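PDB 5TLB: putative ADP-Ribosyltransferase Scabin from Streptomyces scabiei 87.22, which probably transfers ADP-ribose from NAD+ to its target, as a mono-ADP-ribosyltransferase of the cholera-toxin-like, R-S-E class. Local coordinates for residues Y76-R81 and K126-S131; V116-D121 and V159-P164. All coordinates share one frame; numbering follows the deposited sequence.

Interaction 1 (Y76-R81 and K126-S131). With NAI (1,4-dihydronicotinamide adenine dinucleotide), chain B.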
loop_
_atom_site.group_PDB
_atom_site.type_symbol
_atom_site.label_atom_id
_atom_site.label_comp_id
_atom_site.label_asym_id
_atom_site.label_seq_id
_atom_site.Cartn_x
_atom_site.Cartn_y
_atom_site.Cartn_z
ATOM N N TYR A 76 -1.920 0.684 -5.319
ATOM C CA TYR A 76 -3.279 0.203 -5.112
ATOM C C TYR A 76 -3.327 -0.733 -3.920
ATOM O O TYR A 76 -2.333 -1.363 -3.550
ATOM C CB TYR A 76 -3.803 -0.505 -6.370
ATOM C CG TYR A 76 -3.561 0.325 -7.599
ATOM C CD1 TYR A 76 -2.358 0.243 -8.272
ATOM C CD2 TYR A 76 -4.512 1.229 -8.061
ATOM C CE1 TYR A 76 -2.103 1.021 -9.383
ATOM C CE2 TYR A 76 -4.261 2.019 -9.177
ATOM C CZ TYR A 76 -3.051 1.898 -9.831
ATOM O OH TYR A 76 -2.754 2.657 -10.936
ATOM N N ARG A 77 -4.511 -0.820 -3.323
ATOM C CA ARG A 77 -4.719 -1.752 -2.227
ATOM C C ARG A 77 -6.155 -2.252 -2.247
ATOM O O ARG A 77 -7.099 -1.453 -2.269
ATOM C CB ARG A 77 -4.410 -1.099 -0.886
ATOM C CG ARG A 77 -4.761 -2.009 0.291
ATOM C CD ARG A 77 -4.367 -1.448 1.633
ATOM N NE ARG A 77 -5.027 -2.227 2.673
ATOM C CZ ARG A 77 -4.612 -3.412 3.107
ATOM N NH1 ARG A 77 -5.312 -4.049 4.041
ATOM N NH2 ARG A 77 -3.506 -3.964 2.622
ATOM N N SER A 78 -6.307 -3.576 -2.234
ATOM C CA SER A 78 -7.607 -4.194 -2.035
ATOM C C SER A 78 -7.921 -4.218 -0.551
ATOM O O SER A 78 -7.114 -4.694 0.255
ATOM C CB SER A 78 -7.603 -5.616 -2.593
ATOM O OG SER A 78 -7.641 -5.608 -3.996
ATOM N N ASP A 79 -9.095 -3.721 -0.191
ATOM C CA ASP A 79 -9.490 -3.661 1.203
ATOM C C ASP A 79 -11.007 -3.751 1.236
ATOM O O ASP A 79 -11.689 -3.117 0.426
ATOM C CB ASP A 79 -8.964 -2.376 1.863
ATOM C CG ASP A 79 -8.867 -2.485 3.370
ATOM O OD1 ASP A 79 -9.913 -2.688 4.017
ATOM O OD2 ASP A 79 -7.746 -2.357 3.910
ATOM N N SER A 80 -11.530 -4.579 2.140
ATOM C CA SER A 80 -12.973 -4.724 2.262
ATOM C C SER A 80 -13.622 -3.580 3.031
ATOM O O SER A 80 -14.857 -3.475 3.029
ATOM C CB SER A 80 -13.309 -6.047 2.949
ATOM O OG SER A 80 -12.748 -6.080 4.251
ATOM N N ARG A 81 -12.839 -2.743 3.702
ATOM C CA ARG A 81 -13.395 -1.637 4.469
ATOM C C ARG A 81 -13.802 -0.492 3.553
ATOM O O ARG A 81 -13.106 -0.180 2.583
ATOM C CB ARG A 81 -12.378 -1.146 5.490
ATOM C CG ARG A 81 -12.190 -2.104 6.660
ATOM C CD ARG A 81 -11.066 -1.646 7.560
ATOM N NE ARG A 81 -9.805 -1.629 6.835
ATOM C CZ ARG A 81 -8.688 -1.060 7.274
ATOM N NH1 ARG A 81 -8.670 -0.439 8.449
ATOM N NH2 ARG A 81 -7.585 -1.107 6.527
ATOM N N LYS A 126 -8.497 -7.990 -9.081
ATOM C CA LYS A 126 -9.213 -9.071 -9.753
ATOM C C LYS A 126 -8.894 -10.436 -9.171
ATOM O O LYS A 126 -9.662 -11.382 -9.407
ATOM C CB LYS A 126 -8.878 -9.057 -11.241
ATOM C CG LYS A 126 -9.344 -7.807 -11.951
ATOM C CD LYS A 126 -8.950 -7.830 -13.416
ATOM C CE LYS A 126 -9.452 -6.596 -14.183
ATOM N NZ LYS A 126 -10.925 -6.601 -14.408
ATOM N N THR A 127 -7.800 -10.568 -8.417
ATOM C CA THR A 127 -7.434 -11.839 -7.800
ATOM C C THR A 127 -7.998 -12.005 -6.397
ATOM O O THR A 127 -7.911 -13.106 -5.839
ATOM C CB THR A 127 -5.911 -11.995 -7.729
ATOM O OG1 THR A 127 -5.356 -11.047 -6.798
ATOM C CG2 THR A 127 -5.299 -11.787 -9.097
ATOM N N TRP A 128 -8.556 -10.948 -5.810
ATOM C CA TRP A 128 -9.116 -11.047 -4.472
ATOM C C TRP A 128 -10.507 -11.669 -4.501
ATOM O O TRP A 128 -11.279 -11.491 -5.446
ATOM C CB TRP A 128 -9.169 -9.672 -3.806
ATOM C CG TRP A 128 -8.131 -9.570 -2.757
ATOM C CD1 TRP A 128 -8.305 -9.675 -1.402
ATOM C CD2 TRP A 128 -6.734 -9.407 -2.971
ATOM N NE1 TRP A 128 -7.093 -9.563 -0.763
ATOM C CE2 TRP A 128 -6.113 -9.399 -1.708
ATOM C CE3 TRP A 128 -5.944 -9.247 -4.112
ATOM C CZ2 TRP A 128 -4.738 -9.242 -1.558
ATOM C CZ3 TRP A 128 -4.592 -9.091 -3.958
ATOM C CH2 TRP A 128 -3.997 -9.089 -2.694
ATOM N N TYR A 129 -10.812 -12.423 -3.452
ATOM C CA TYR A 129 -12.164 -12.922 -3.221
ATOM C C TYR A 129 -12.939 -11.850 -2.464
ATOM O O TYR A 129 -12.637 -11.558 -1.304
ATOM C CB TYR A 129 -12.138 -14.236 -2.447
ATOM N N LYS A 130 -13.921 -11.250 -3.131
ATOM C CA LYS A 130 -14.818 -10.267 -2.524
ATOM C C LYS A 130 -14.057 -9.283 -1.636
ATOM O O LYS A 130 -14.375 -9.082 -0.462
ATOM C CB LYS A 130 -15.925 -10.966 -1.734
ATOM N N SER A 131 -13.034 -8.658 -2.209
ATOM C CA SER A 131 -12.324 -7.617 -1.476
ATOM C C SER A 131 -13.016 -6.269 -1.523
ATOM O O SER A 131 -12.554 -5.339 -0.852
ATOM C CB SER A 131 -10.918 -7.420 -1.999
ATOM O OG SER A 131 -10.400 -6.232 -1.428
HETATM P PA NAI B . -4.567 -7.190 5.693
HETATM O O1A NAI B . -4.672 -7.980 6.969
HETATM O O2A NAI B . -3.846 -5.889 5.524
HETATM O O5B NAI B . -6.220 -6.721 5.412
HETATM C C5B NAI B . -7.049 -7.828 5.505
HETATM C C4B NAI B . -8.417 -7.300 5.903
HETATM O O4B NAI B . -8.340 -6.971 7.278
HETATM C C3B NAI B . -8.725 -5.949 5.151
HETATM O O3B NAI B . -9.387 -6.250 3.947
HETATM C C2B NAI B . -9.643 -5.273 6.155
HETATM O O2B NAI B . -10.953 -5.798 6.134
HETATM C C1B NAI B . -9.004 -5.732 7.522
HETATM N N9A NAI B . -7.986 -4.798 8.056
HETATM C C8A NAI B . -6.706 -4.463 7.560
HETATM N N7A NAI B . -6.060 -3.584 8.367
HETATM C C5A NAI B . -6.953 -3.363 9.438
HETATM C C6A NAI B . -6.868 -2.552 10.604
HETATM N N6A NAI B . -5.769 -1.798 10.867
HETATM N N1A NAI B . -7.903 -2.516 11.495
HETATM C C2A NAI B . -8.983 -3.296 11.186
HETATM N N3A NAI B . -9.206 -4.108 10.134
HETATM C C4A NAI B . -8.145 -4.112 9.260
HETATM O O3 NAI B . -4.188 -8.369 4.666
HETATM P PN NAI B . -4.304 -7.945 3.104
HETATM O O1N NAI B . -3.737 -6.626 2.695
HETATM O O2N NAI B . -5.676 -8.502 2.806
HETATM O O5D NAI B . -3.391 -9.091 2.221
HETATM C C5D NAI B . -2.141 -9.186 2.786
HETATM C C4D NAI B . -1.450 -10.319 2.077
HETATM O O4D NAI B . -1.601 -10.067 0.665
HETATM C C3D NAI B . 0.047 -10.280 2.436
HETATM O O3D NAI B . 0.537 -11.591 2.391
HETATM C C2D NAI B . 0.632 -9.396 1.330
HETATM O O2D NAI B . 1.865 -9.862 0.894
HETATM C C1D NAI B . -0.395 -9.583 0.128
HETATM N N1N NAI B . -0.654 -8.289 -0.593
HETATM C C2N NAI B . -1.850 -7.565 -0.424
HETATM C C3N NAI B . -2.124 -6.496 -1.265
HETATM C C7N NAI B . -3.464 -5.896 -1.296
HETATM O O7N NAI B . -3.881 -5.223 -2.276
HETATM N N7N NAI B . -4.288 -6.056 -0.182
HETATM C C4N NAI B . -1.100 -5.928 -2.185
HETATM C C5N NAI B . 0.034 -6.856 -2.387
HETATM C C6N NAI B . 0.318 -7.816 -1.492
HETATM O O HOH W 1 -10.364 -5.335 -4.106
#

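Interaction 2 (V116-D121 and V159-P164). With NAI (1,4-dihydronicotinamide adenine dinucleotide), chain B.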
loop_
_atom_site.group_PDB
_atom_site.type_symbol
_atom_site.label_atom_id
_atom_site.label_comp_id
_atom_site.label_asym_id
_atom_site.label_seq_id
_atom_site.Cartn_x
_atom_site.Cartn_y
_atom_site.Cartn_z
ATOM N N VAL A 116 1.313 -2.231 5.979
ATOM C CA VAL A 116 0.127 -2.217 5.133
ATOM C C VAL A 116 0.578 -2.530 3.716
ATOM O O VAL A 116 1.457 -1.855 3.167
ATOM C CB VAL A 116 -0.615 -0.879 5.203
ATOM C CG1 VAL A 116 -1.732 -0.844 4.165
ATOM C CG2 VAL A 116 -1.175 -0.671 6.601
ATOM N N SER A 117 -0.032 -3.554 3.129
ATOM C CA SER A 117 0.334 -4.018 1.798
ATOM C C SER A 117 -0.361 -3.206 0.718
ATOM O O SER A 117 -1.547 -2.880 0.834
ATOM C CB SER A 117 -0.027 -5.495 1.633
ATOM O OG SER A 117 0.857 -6.306 2.384
ATOM N N THR A 118 0.399 -2.889 -0.336
ATOM C CA THR A 118 -0.096 -2.244 -1.545
ATOM C C THR A 118 0.595 -2.925 -2.712
ATOM O O THR A 118 1.517 -3.732 -2.529
ATOM C CB THR A 118 0.201 -0.737 -1.567
ATOM O OG1 THR A 118 1.607 -0.547 -1.735
ATOM C CG2 THR A 118 -0.264 -0.073 -0.273
ATOM N N THR A 119 0.161 -2.590 -3.918
ATOM C CA THR A 119 0.710 -3.192 -5.123
ATOM C C THR A 119 0.918 -2.129 -6.196
ATOM O O THR A 119 0.177 -1.147 -6.283
ATOM C CB THR A 119 -0.209 -4.303 -5.643
ATOM O OG1 THR A 119 0.335 -4.861 -6.846
ATOM C CG2 THR A 119 -1.617 -3.784 -5.917
ATOM N N TYR A 120 1.935 -2.357 -7.024
ATOM C CA TYR A 120 2.105 -1.596 -8.257
ATOM C C TYR A 120 1.007 -1.874 -9.276
ATOM O O TYR A 120 0.855 -1.105 -10.236
ATOM C CB TYR A 120 3.434 -1.951 -8.910
ATOM C CG TYR A 120 4.675 -1.489 -8.182
ATOM C CD1 TYR A 120 5.047 -0.154 -8.189
ATOM C CD2 TYR A 120 5.501 -2.402 -7.533
ATOM C CE1 TYR A 120 6.207 0.279 -7.550
ATOM C CE2 TYR A 120 6.670 -1.984 -6.893
ATOM C CZ TYR A 120 7.015 -0.637 -6.906
ATOM O OH TYR A 120 8.165 -0.217 -6.267
ATOM N N ASP A 121 0.266 -2.974 -9.105
ATOM C CA ASP A 121 -0.617 -3.515 -10.133
ATOM C C ASP A 121 -2.051 -3.035 -9.915
ATOM O O ASP A 121 -2.736 -3.465 -8.972
ATOM C CB ASP A 121 -0.531 -5.044 -10.126
ATOM C CG ASP A 121 -1.341 -5.703 -11.238
ATOM O OD1 ASP A 121 -2.009 -4.987 -12.017
ATOM O OD2 ASP A 121 -1.319 -6.964 -11.314
ATOM N N VAL A 159 3.636 -8.034 -6.964
ATOM C CA VAL A 159 4.435 -6.815 -7.093
ATOM C C VAL A 159 4.090 -5.838 -5.976
ATOM O O VAL A 159 3.614 -4.716 -6.210
ATOM C CB VAL A 159 4.278 -6.206 -8.498
ATOM C CG1 VAL A 159 4.948 -7.132 -9.512
ATOM C CG2 VAL A 159 2.820 -5.987 -8.874
ATOM N N GLU A 160 4.382 -6.261 -4.751
ATOM C CA GLU A 160 3.930 -5.599 -3.542
ATOM C C GLU A 160 4.882 -4.494 -3.097
ATOM O O GLU A 160 6.097 -4.564 -3.303
ATOM C CB GLU A 160 3.789 -6.626 -2.421
ATOM C CG GLU A 160 3.201 -6.066 -1.165
ATOM C CD GLU A 160 3.116 -7.089 -0.062
ATOM O OE1 GLU A 160 3.226 -8.298 -0.358
ATOM O OE2 GLU A 160 2.938 -6.677 1.105
ATOM N N VAL A 161 4.297 -3.464 -2.492
ATOM C CA VAL A 161 5.014 -2.442 -1.745
ATOM C C VAL A 161 4.404 -2.428 -0.355
ATOM O O VAL A 161 3.199 -2.185 -0.207
ATOM C CB VAL A 161 4.907 -1.054 -2.402
ATOM C CG1 VAL A 161 5.652 -0.014 -1.580
ATOM C CG2 VAL A 161 5.452 -1.084 -3.840
ATOM N N ALA A 162 5.222 -2.727 0.650
ATOM C CA ALA A 162 4.781 -2.842 2.037
ATOM C C ALA A 162 5.113 -1.557 2.786
ATOM O O ALA A 162 6.282 -1.183 2.885
ATOM C CB ALA A 162 5.456 -4.031 2.723
ATOM N N PHE A 163 4.094 -0.897 3.332
ATOM C CA PHE A 163 4.317 0.367 4.022
ATOM C C PHE A 163 4.453 0.145 5.519
ATOM O O PHE A 163 3.442 -0.133 6.189
ATOM C CB PHE A 163 3.187 1.346 3.726
ATOM C CG PHE A 163 3.350 2.021 2.402
ATOM C CD1 PHE A 163 4.015 3.240 2.314
ATOM C CD2 PHE A 163 2.910 1.419 1.246
ATOM C CE1 PHE A 163 4.212 3.853 1.096
ATOM C CE2 PHE A 163 3.101 2.031 0.022
ATOM C CZ PHE A 163 3.757 3.255 -0.046
ATOM N N PRO A 164 5.656 0.262 6.089
ATOM C CA PRO A 164 5.805 0.093 7.538
ATOM C C PRO A 164 5.193 1.276 8.268
ATOM O O PRO A 164 5.513 2.432 7.980
ATOM C CB PRO A 164 7.326 0.025 7.737
ATOM C CG PRO A 164 7.908 -0.146 6.371
ATOM C CD PRO A 164 6.953 0.547 5.456
HETATM P PA NAI B . -4.567 -7.190 5.693
HETATM O O1A NAI B . -4.672 -7.980 6.969
HETATM O O2A NAI B . -3.846 -5.889 5.524
HETATM O O5B NAI B . -6.220 -6.721 5.412
HETATM C C5B NAI B . -7.049 -7.828 5.505
HETATM C C4B NAI B . -8.417 -7.300 5.903
HETATM O O4B NAI B . -8.340 -6.971 7.278
HETATM C C3B NAI B . -8.725 -5.949 5.151
HETATM O O3B NAI B . -9.387 -6.250 3.947
HETATM C C2B NAI B . -9.643 -5.273 6.155
HETATM O O2B NAI B . -10.953 -5.798 6.134
HETATM C C1B NAI B . -9.004 -5.732 7.522
HETATM N N9A NAI B . -7.986 -4.798 8.056
HETATM C C8A NAI B . -6.706 -4.463 7.560
HETATM N N7A NAI B . -6.060 -3.584 8.367
HETATM C C5A NAI B . -6.953 -3.363 9.438
HETATM C C6A NAI B . -6.868 -2.552 10.604
HETATM N N6A NAI B . -5.769 -1.798 10.867
HETATM N N1A NAI B . -7.903 -2.516 11.495
HETATM C C2A NAI B . -8.983 -3.296 11.186
HETATM N N3A NAI B . -9.206 -4.108 10.134
HETATM C C4A NAI B . -8.145 -4.112 9.260
HETATM O O3 NAI B . -4.188 -8.369 4.666
HETATM P PN NAI B . -4.304 -7.945 3.104
HETATM O O1N NAI B . -3.737 -6.626 2.695
HETATM O O2N NAI B . -5.676 -8.502 2.806
HETATM O O5D NAI B . -3.391 -9.091 2.221
HETATM C C5D NAI B . -2.141 -9.186 2.786
HETATM C C4D NAI B . -1.450 -10.319 2.077
HETATM O O4D NAI B . -1.601 -10.067 0.665
HETATM C C3D NAI B . 0.047 -10.280 2.436
HETATM O O3D NAI B . 0.537 -11.591 2.391
HETATM C C2D NAI B . 0.632 -9.396 1.330
HETATM O O2D NAI B . 1.865 -9.862 0.894
HETATM C C1D NAI B . -0.395 -9.583 0.128
HETATM N N1N NAI B . -0.654 -8.289 -0.593
HETATM C C2N NAI B . -1.850 -7.565 -0.424
HETATM C C3N NAI B . -2.124 -6.496 -1.265
HETATM C C7N NAI B . -3.464 -5.896 -1.296
HETATM O O7N NAI B . -3.881 -5.223 -2.276
HETATM N N7N NAI B . -4.288 -6.056 -0.182
HETATM C C4N NAI B . -1.100 -5.928 -2.185
HETATM C C5N NAI B . 0.034 -6.856 -2.387
HETATM C C6N NAI B . 0.318 -7.816 -1.492
#

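Interaction 1 (Y76-R81 and K126-S131)
In the NAD-binding cleft of this ADP-ribosyltransferase fold, Ser78 on edge strand 75-79 meets Trp128 and Ser131 of the loop that leads into strand 133-137. The CB of Ser78 sits over the face of Trp128 in a CH-pi contact, 4.0 Å from the centroid of its five-membered ring and 13° off the normal. Ser131 carries OG anti to its backbone N (chi1 168°), which turns the hydroxyl toward Ser78. A water joins the two serines, 2.7 Å from Ser78 OG and 2.8 Å from Ser131 OG.

The dihydronicotinamide ring packs beside Trp128, near CZ2 and CH2, while its carboxamide reads the strand backbone. Ser78 N donates to O7N of the dinucleotide at 2.9 Å, and N7N of the same amide returns a bond to Ser78 O at 3.2 Å; the pair fixes the rotation of the amide. Arg77, probably the arginine of the R-S-E signature, runs extended from CG to NE and takes its guanidinium to the diphosphate, with NH2 2.7 Å from O1N and NH1 2.8 Å from O2A of the dinucleotide. Asp79 holds that group from the protein side: its OD2 accepts both NE and NH1 of Arg77, and also NH2 of Arg81. Its OD1 takes Arg81 NE and, in an Asx turn, Arg81 N. Gripped side-on by the carboxylate, the Arg81 guanidinium lays one face over the adenine near C5A. Ser80 completes the grip at the adenine ribose, where its OG accepts a bond from O2B of the dinucleotide at 2.6 Å.

Interaction 2 (V116-D121 and V159-P164)
Ser117 OG donates to Glu160 OE2 at 2.5 Å, a very short bond, while the other carboxylate oxygen, Glu160 OE1, accepts from O2D of the nicotinamide ribose at a distance also very short and of doubtful exact length. Contacts at both oxygens probably limit how far the carboxylate can turn. Its chain leaves the strand with CG anti to the backbone N (chi1 -174°) and stays extended, passing close to C6N of the nicotinamide. The hydroxyl of Tyr106, on helix 103-108, is a second partner of Ser117 OG.

Val161 O takes two bonds from Thr118, the backbone N at 2.9 Å and OG1 at 2.7 Å, which arrive from opposite faces of the carbonyl plane. Strands 116-119 and 160-164 run antiparallel, with Val116-Phe163 and Thr118-Val161 as hydrogen-bonded pairs. Ser117-Thr118-Thr119 corresponds to the S-T-S element of R-S-E transferases, with threonine in the third place, and Gln158-Val159-Glu160 fits Q-x-E, which probably makes Glu160 the catalytic glutamate. Where strand 116-119 ends, Tyr120 N bonds to Val159 O at 3.0 Å, and Thr119 OG1, which also bonds to Gln158 O, accepts Asp121 N in an ST turn.

On the face away from the ribose, Val161 CG2 lies over the Tyr120 ring in a CH-pi contact, 3.7 Å from its centroid. Phe163 presents its ring edge to Thr118, with CE2 3.5 Å from OG1.

How the interactions relate
From the N terminus the chain lays down 76-81 first, then 116-121. Segment 126-131 follows and closes a 44-residue loop back to the first in interaction 1, and only afterwards does 159-164 close the 37-residue loop of interaction 2. The four segments alternate, so the two loops cross. They are joined directly as well: Tyr76 O meets Thr119 N, and Arg77 NH2 reaches Ser117 O, linking strand 75-79, at one edge of the four-stranded sheet, to strand 115-119, at one edge of the three-stranded one. The dinucleotide lies against both contacts, with interaction 1 holding the carboxamide, diphosphate and adenosine while interaction 2 meets the nicotinamide ring and its ribose.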